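Local coordinates for carbohydrate kinase, pfkB family (Enterococcus faecalis, PDB 3KTN), which probably phosphorylates 2-keto-3-deoxygluconate, as a magnesium-binding member of the PfkB (ribokinase-like) carbohydrate kinase family, at residues Y20-L23 against E24-E27; S111-G114 against I115-A118; S141-E144 against K145-D148. All coordinates share one frame; numbering follows the deposited sequence.

Interaction 1: Y20-L23 against E24-E27; sequences YLML and EQTE
Met22 and Gln25 hold each other by two hydrogen bonds. Met22 N donates to Gln25 OE1 over 2.8 Å, in the plane of the amide and on a lone pair. Gln25 N returns a bond to Met22 O over 2.9 Å. That backbone bond, with the helical angles of Leu23 and Glu24, makes residues 22 to 25 a type I beta turn. The turn lies in the loop between the antiparallel strands 12-16 and 28-34 of the smaller, four-stranded sheet. Thr26 N adds a weak bond to Met22 O.

Gln25 CG lies beside its own backbone N (chi1 -67°) and the chain then runs extended. This carries the amide back over the turn to Met22 N. A water donates to Gln25 OE1 over 2.8 Å and also to Tyr20 O, so OE1 accepts two hydrogen bonds, from Met22 N and from the water, and the water ties it to the carbonyl of Tyr20. The other end of the amide, Gln25 NE2, bonds Gln314 O of the second subunit. Glu24 OE1 bonds His46 of that second subunit, so the turn forms part of a subunit interface.

The packing follows the amide. Met22 is a selenomethionine, and its chain bends at the third torsion (-90°). The methyl CE is thereby brought to 3.3 Å from Gln25 OE1 and lies near Gln25 CD as well. Leu21 crosses Gln25 at about a right angle, with CD2 3.9 Å from OE1. Its other branch faces Thr26, where Leu21 CD1 lies 4.0 Å from the methyl Thr26 CG2.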
loop_
_atom_site.group_PDB
_atom_site.type_symbol
_atom_site.label_atom_id
_atom_site.label_comp_id
_atom_site.label_asym_id
_atom_site.label_seq_id
_atom_site.Cartn_x
_atom_site.Cartn_y
_atom_site.Cartn_z
ATOM N N TYR A 20 -5.574 -11.929 -2.363
ATOM C CA TYR A 20 -5.894 -13.296 -1.926
ATOM C C TYR A 20 -4.742 -13.832 -1.082
ATOM O O TYR A 20 -4.524 -15.043 -1.003
ATOM C CB TYR A 20 -6.099 -14.214 -3.137
ATOM C CG TYR A 20 -7.132 -13.708 -4.120
ATOM C CD1 TYR A 20 -8.496 -13.929 -3.912
ATOM C CD2 TYR A 20 -6.741 -12.982 -5.248
ATOM C CE1 TYR A 20 -9.451 -13.437 -4.814
ATOM C CE2 TYR A 20 -7.687 -12.483 -6.147
ATOM C CZ TYR A 20 -9.031 -12.717 -5.923
ATOM O OH TYR A 20 -9.956 -12.225 -6.805
ATOM N N LEU A 21 -4.015 -12.918 -0.454
ATOM C CA LEU A 21 -2.862 -13.270 0.368
ATOM C C LEU A 21 -3.217 -13.933 1.700
ATOM O O LEU A 21 -4.306 -13.736 2.248
ATOM C CB LEU A 21 -2.010 -12.017 0.620
ATOM C CG LEU A 21 -1.450 -11.369 -0.647
ATOM C CD1 LEU A 21 -0.837 -10.013 -0.309
ATOM C CD2 LEU A 21 -0.404 -12.296 -1.265
HETATM N N MSE A 22 -2.284 -14.724 2.218
HETATM C CA MSE A 22 -2.491 -15.416 3.488
HETATM C C MSE A 22 -1.755 -14.672 4.590
HETATM O O MSE A 22 -0.876 -13.852 4.307
HETATM C CB MSE A 22 -1.967 -16.854 3.396
HETATM C CG MSE A 22 -2.626 -17.686 2.307
HETATM SE SE MSE A 22 -1.858 -19.477 2.140
HETATM C CE MSE A 22 -0.495 -19.093 0.849
ATOM N N LEU A 23 -2.118 -14.958 5.837
ATOM C CA LEU A 23 -1.476 -14.333 6.988
ATOM C C LEU A 23 0.026 -14.567 6.984
ATOM O O LEU A 23 0.787 -13.673 7.322
ATOM C CB LEU A 23 -2.067 -14.867 8.296
ATOM C CG LEU A 23 -3.434 -14.281 8.641
ATOM C CD1 LEU A 23 -4.029 -15.011 9.838
ATOM C CD2 LEU A 23 -3.270 -12.784 8.917
ATOM N N GLU A 24 0.449 -15.766 6.594
ATOM C CA GLU A 24 1.871 -16.079 6.560
ATOM C C GLU A 24 2.627 -15.426 5.402
ATOM O O GLU A 24 3.845 -15.529 5.328
ATOM C CB GLU A 24 2.085 -17.603 6.525
ATOM C CG GLU A 24 2.072 -18.241 7.926
ATOM C CD GLU A 24 2.281 -19.761 7.920
ATOM O OE1 GLU A 24 3.275 -20.232 7.325
ATOM O OE2 GLU A 24 1.455 -20.483 8.523
ATOM N N GLN A 25 1.916 -14.748 4.503
ATOM C CA GLN A 25 2.580 -14.116 3.369
ATOM C C GLN A 25 2.809 -12.621 3.526
ATOM O O GLN A 25 3.688 -12.061 2.875
ATOM C CB GLN A 25 1.777 -14.331 2.085
ATOM C CG GLN A 25 1.714 -15.756 1.588
ATOM C CD GLN A 25 0.859 -15.878 0.340
ATOM O OE1 GLN A 25 -0.365 -15.787 0.403
ATOM N NE2 GLN A 25 1.506 -16.068 -0.803
ATOM N N THR A 26 2.031 -11.966 4.380
ATOM C CA THR A 26 2.185 -10.524 4.523
ATOM C C THR A 26 1.754 -10.029 5.884
ATOM O O THR A 26 0.922 -10.647 6.544
ATOM C CB THR A 26 1.356 -9.771 3.434
ATOM O OG1 THR A 26 1.582 -8.361 3.536
ATOM C CG2 THR A 26 -0.127 -10.039 3.607
ATOM N N GLU A 27 2.320 -8.897 6.292
ATOM C CA GLU A 27 1.994 -8.285 7.574
ATOM C C GLU A 27 0.873 -7.267 7.368
ATOM O O GLU A 27 0.313 -6.745 8.332
ATOM C CB GLU A 27 3.230 -7.575 8.163
ATOM C CG GLU A 27 3.613 -6.220 7.498
ATOM C CD GLU A 27 4.224 -6.344 6.090
ATOM O OE1 GLU A 27 4.295 -7.478 5.552
ATOM O OE2 GLU A 27 4.635 -5.291 5.523
HETATM O O HOH W 1 -2.109 -16.251 -1.793
#

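Interaction 2: S111-G114 against I115-A118; sequences SAFG and ISEA
Ser111 opens the contact with its backbone: Ser111 O accepts from Ile115 N over 3.0 Å. The donor sits nearly in line with the C=O bond. The side chain of Ser111 serves the same turn, for its OG accepts from Gly114 N over 3.0 Å. Together the two bonds form an ST motif in the loop between strand 101-105 and helix 123-127. Ile115 leans back over this carbonyl, with its methyl CG2 3.3 Å from Ser111 O.

Ala112 contributes its carbonyl. Ala112 O lies 3.6 Å from Ile115 CG1, and Ser116 CB approaches it as well.

Phe113 begins a type I beta turn that ends at Ser116. Phe113 O takes a bond from Ser116 OG over 2.8 Å, with the donor tilted 30° from the carbonyl plane, and a weak one from Ser116 N. A chi1 of 63° turns OG back toward that carbonyl. Tyr121 OH, outside the turn, is the stronger partner of Ser116 OG. The Phe113 ring packs against Phe8.

Gly114 is the second residue of this turn, so its amide belongs both to the turn and to the ST motif. One serine hydroxyl accepts from an amide and the other donates to a carbonyl, so the buried turn is held largely by its own polar groups.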
loop_
_atom_site.group_PDB
_atom_site.type_symbol
_atom_site.label_atom_id
_atom_site.label_comp_id
_atom_site.label_asym_id
_atom_site.label_seq_id
_atom_site.Cartn_x
_atom_site.Cartn_y
_atom_site.Cartn_z
ATOM N N SER A 111 -15.962 -9.461 25.197
ATOM C CA SER A 111 -16.157 -8.149 24.581
ATOM C C SER A 111 -17.105 -7.257 25.377
ATOM O O SER A 111 -17.806 -7.717 26.283
ATOM C CB SER A 111 -16.711 -8.307 23.166
ATOM O OG SER A 111 -18.028 -8.843 23.189
ATOM N N ALA A 112 -17.113 -5.975 25.022
ATOM C CA ALA A 112 -17.978 -4.994 25.655
ATOM C C ALA A 112 -19.438 -5.438 25.549
ATOM O O ALA A 112 -20.223 -5.264 26.481
ATOM C CB ALA A 112 -17.799 -3.643 24.987
ATOM N N PHE A 113 -19.804 -6.006 24.405
ATOM C CA PHE A 113 -21.171 -6.467 24.204
ATOM C C PHE A 113 -21.432 -7.742 25.007
ATOM O O PHE A 113 -22.495 -7.901 25.598
ATOM C CB PHE A 113 -21.424 -6.744 22.726
ATOM C CG PHE A 113 -22.790 -7.298 22.434
ATOM C CD1 PHE A 113 -23.930 -6.538 22.671
ATOM C CD2 PHE A 113 -22.935 -8.564 21.874
ATOM C CE1 PHE A 113 -25.200 -7.031 22.347
ATOM C CE2 PHE A 113 -24.200 -9.067 21.547
ATOM C CZ PHE A 113 -25.331 -8.298 21.781
ATOM N N GLY A 114 -20.448 -8.632 25.028
ATOM C CA GLY A 114 -20.585 -9.883 25.746
ATOM C C GLY A 114 -20.727 -9.784 27.258
ATOM O O GLY A 114 -21.295 -10.686 27.880
ATOM N N ILE A 115 -20.215 -8.710 27.856
ATOM C CA ILE A 115 -20.296 -8.543 29.303
ATOM C C ILE A 115 -21.412 -7.600 29.742
ATOM O O ILE A 115 -21.549 -7.302 30.927
ATOM C CB ILE A 115 -18.969 -8.014 29.896
ATOM C CG1 ILE A 115 -18.746 -6.559 29.486
ATOM C CG2 ILE A 115 -17.809 -8.871 29.424
ATOM C CD1 ILE A 115 -17.631 -5.885 30.257
ATOM N N SER A 116 -22.204 -7.119 28.794
ATOM C CA SER A 116 -23.291 -6.216 29.132
ATOM C C SER A 116 -24.590 -6.996 29.342
ATOM O O SER A 116 -24.826 -8.022 28.701
ATOM C CB SER A 116 -23.474 -5.177 28.029
ATOM O OG SER A 116 -23.841 -5.796 26.812
ATOM N N GLU A 117 -25.428 -6.504 30.247
ATOM C CA GLU A 117 -26.694 -7.157 30.552
ATOM C C GLU A 117 -27.885 -6.244 30.310
ATOM O O GLU A 117 -27.731 -5.038 30.117
ATOM C CB GLU A 117 -26.683 -7.649 32.001
ATOM C CG GLU A 117 -25.967 -6.710 32.957
ATOM C CD GLU A 117 -25.690 -7.347 34.307
ATOM O OE1 GLU A 117 -24.980 -6.718 35.123
ATOM O OE2 GLU A 117 -26.182 -8.473 34.551
ATOM N N ALA A 118 -29.074 -6.835 30.321
ATOM C CA ALA A 118 -30.307 -6.099 30.085
ATOM C C ALA A 118 -30.411 -4.798 30.870
ATOM O O ALA A 118 -30.912 -3.799 30.353
ATOM C CB ALA A 118 -31.502 -6.986 30.392
#

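Interaction 3: S141-E144 against K145-D148; sequences SLTE and KTRD
Backbone hydrogen bonds run from Thr143 and Glu144 into the following turn. Arg147 N donates to Thr143 O over 2.9 Å, and Asp148 N to Glu144 O over 2.8 Å. Both are bonds of the regular helical spacing, four residues apart.

One side-chain bond reinforces them. Thr143 OG1 accepts from Thr146 N over 3.1 Å at an N-H...O angle of 161°. A chi1 of 66° swings OG1 forward over that amide. Thr143 is thus the N-cap of helix 144-159, which follows the short helix 138-142 after a short interruption of the helix at Thr143. The stronger partner of Thr143 OG1 is Gly114 O, in the loop between strand 101-105 and helix 123-127. Thr146 OG1 sits 3.0 Å from Thr143 O and has Ser139 O as its stronger partner. The two threonine side chains cross at about a right angle, with the methyl Thr146 CG2 3.4 Å from Thr143 OG1.

Packing centres on Arg147. Its CG is anti to the backbone N, and the chain bends at its third torsion. The guanidinium is thereby laid over Glu144 CA, with NH2 at 3.3 Å from it; Thr143 O lies over the same face, offset toward the rim. NH1 bonds Leu140 O, which fixes the group toward the end of the preceding helix.

Two acidic groups come close at the surface. Glu144 OE2 and Asp148 OD2 stand 3.8 Å apart, their carboxylate planes turned 52° against each other. A water donates to Asp148 OD2, and more weakly to Glu144 OE2, and probably eases the repulsion between them.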
loop_
_atom_site.group_PDB
_atom_site.type_symbol
_atom_site.label_atom_id
_atom_site.label_comp_id
_atom_site.label_asym_id
_atom_site.label_seq_id
_atom_site.Cartn_x
_atom_site.Cartn_y
_atom_site.Cartn_z
ATOM N N SER A 141 -26.412 -16.882 21.877
ATOM C CA SER A 141 -25.355 -17.845 22.162
ATOM C C SER A 141 -24.048 -17.270 22.699
ATOM O O SER A 141 -23.249 -18.003 23.283
ATOM C CB SER A 141 -25.051 -18.657 20.903
ATOM O OG SER A 141 -24.495 -17.832 19.889
ATOM N N LEU A 142 -23.817 -15.974 22.509
ATOM C CA LEU A 142 -22.564 -15.378 22.967
ATOM C C LEU A 142 -22.337 -15.598 24.465
ATOM O O LEU A 142 -21.414 -16.314 24.855
ATOM C CB LEU A 142 -22.518 -13.887 22.617
ATOM C CG LEU A 142 -21.129 -13.247 22.733
ATOM C CD1 LEU A 142 -20.116 -14.063 21.935
ATOM C CD2 LEU A 142 -21.176 -11.809 22.236
ATOM N N THR A 143 -23.162 -14.981 25.305
ATOM C CA THR A 143 -23.040 -15.167 26.750
ATOM C C THR A 143 -24.425 -15.177 27.377
ATOM O O THR A 143 -25.409 -14.766 26.752
ATOM C CB THR A 143 -22.232 -14.032 27.437
ATOM O OG1 THR A 143 -22.957 -12.799 27.333
ATOM C CG2 THR A 143 -20.852 -13.884 26.805
ATOM N N GLU A 144 -24.501 -15.637 28.618
ATOM C CA GLU A 144 -25.774 -15.673 29.322
ATOM C C GLU A 144 -26.305 -14.251 29.434
ATOM O O GLU A 144 -27.511 -14.022 29.341
ATOM C CB GLU A 144 -25.598 -16.278 30.719
ATOM C CG GLU A 144 -26.894 -16.324 31.527
ATOM C CD GLU A 144 -26.701 -16.885 32.926
ATOM O OE1 GLU A 144 -26.359 -18.081 33.051
ATOM O OE2 GLU A 144 -26.890 -16.126 33.901
ATOM N N LYS A 145 -25.404 -13.289 29.618
ATOM C CA LYS A 145 -25.821 -11.894 29.739
ATOM C C LYS A 145 -26.420 -11.322 28.457
ATOM O O LYS A 145 -27.419 -10.608 28.512
ATOM C CB LYS A 145 -24.652 -11.018 30.193
ATOM C CG LYS A 145 -24.205 -11.287 31.624
ATOM C CD LYS A 145 -23.185 -10.265 32.092
ATOM C CE LYS A 145 -22.664 -10.601 33.478
ATOM N NZ LYS A 145 -21.632 -9.623 33.930
ATOM N N THR A 146 -25.820 -11.622 27.307
ATOM C CA THR A 146 -26.360 -11.114 26.048
ATOM C C THR A 146 -27.649 -11.870 25.733
ATOM O O THR A 146 -28.575 -11.323 25.129
ATOM C CB THR A 146 -25.355 -11.276 24.864
ATOM O OG1 THR A 146 -25.030 -12.659 24.675
ATOM C CG2 THR A 146 -24.069 -10.502 25.144
ATOM N N ARG A 147 -27.707 -13.132 26.147
ATOM C CA ARG A 147 -28.900 -13.940 25.913
ATOM C C ARG A 147 -30.075 -13.392 26.727
ATOM O O ARG A 147 -31.169 -13.189 26.194
ATOM C CB ARG A 147 -28.646 -15.406 26.282
ATOM C CG ARG A 147 -29.909 -16.268 26.243
ATOM C CD ARG A 147 -29.593 -17.756 26.280
ATOM N NE ARG A 147 -28.708 -18.107 27.387
ATOM C CZ ARG A 147 -27.427 -18.433 27.246
ATOM N NH1 ARG A 147 -26.874 -18.457 26.039
ATOM N NH2 ARG A 147 -26.697 -18.729 28.314
ATOM N N ASP A 148 -29.845 -13.141 28.013
ATOM C CA ASP A 148 -30.899 -12.611 28.875
ATOM C C ASP A 148 -31.375 -11.252 28.382
ATOM O O ASP A 148 -32.558 -10.924 28.480
ATOM C CB ASP A 148 -30.412 -12.481 30.324
ATOM C CG ASP A 148 -30.040 -13.820 30.937
ATOM O OD1 ASP A 148 -30.668 -14.840 30.579
ATOM O OD2 ASP A 148 -29.126 -13.851 31.792
HETATM O O HOH W 2 -29.615 -15.880 33.749
#

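All three contacts are local, two at beta turns and one at a helix start. Interactions 2 and 3 are neighbours, with centres about 8 Å apart. Gly114 O probably bonds Thr143 OG1 (2.7 Å), so the loop of interaction 2 lies on the capped helix start of interaction 3. Interaction 2 is buried. Interaction 3 is partly buried, with its acidic pair at the surface. Neither is touched by another chain. Interaction 1, also partly buried, lies about 32 and 34 Å from them between centres, in a loop of the small sheet. It uses a glutamine amide where the others use hydroxyls, and several of its polar side chains bond to other subunits.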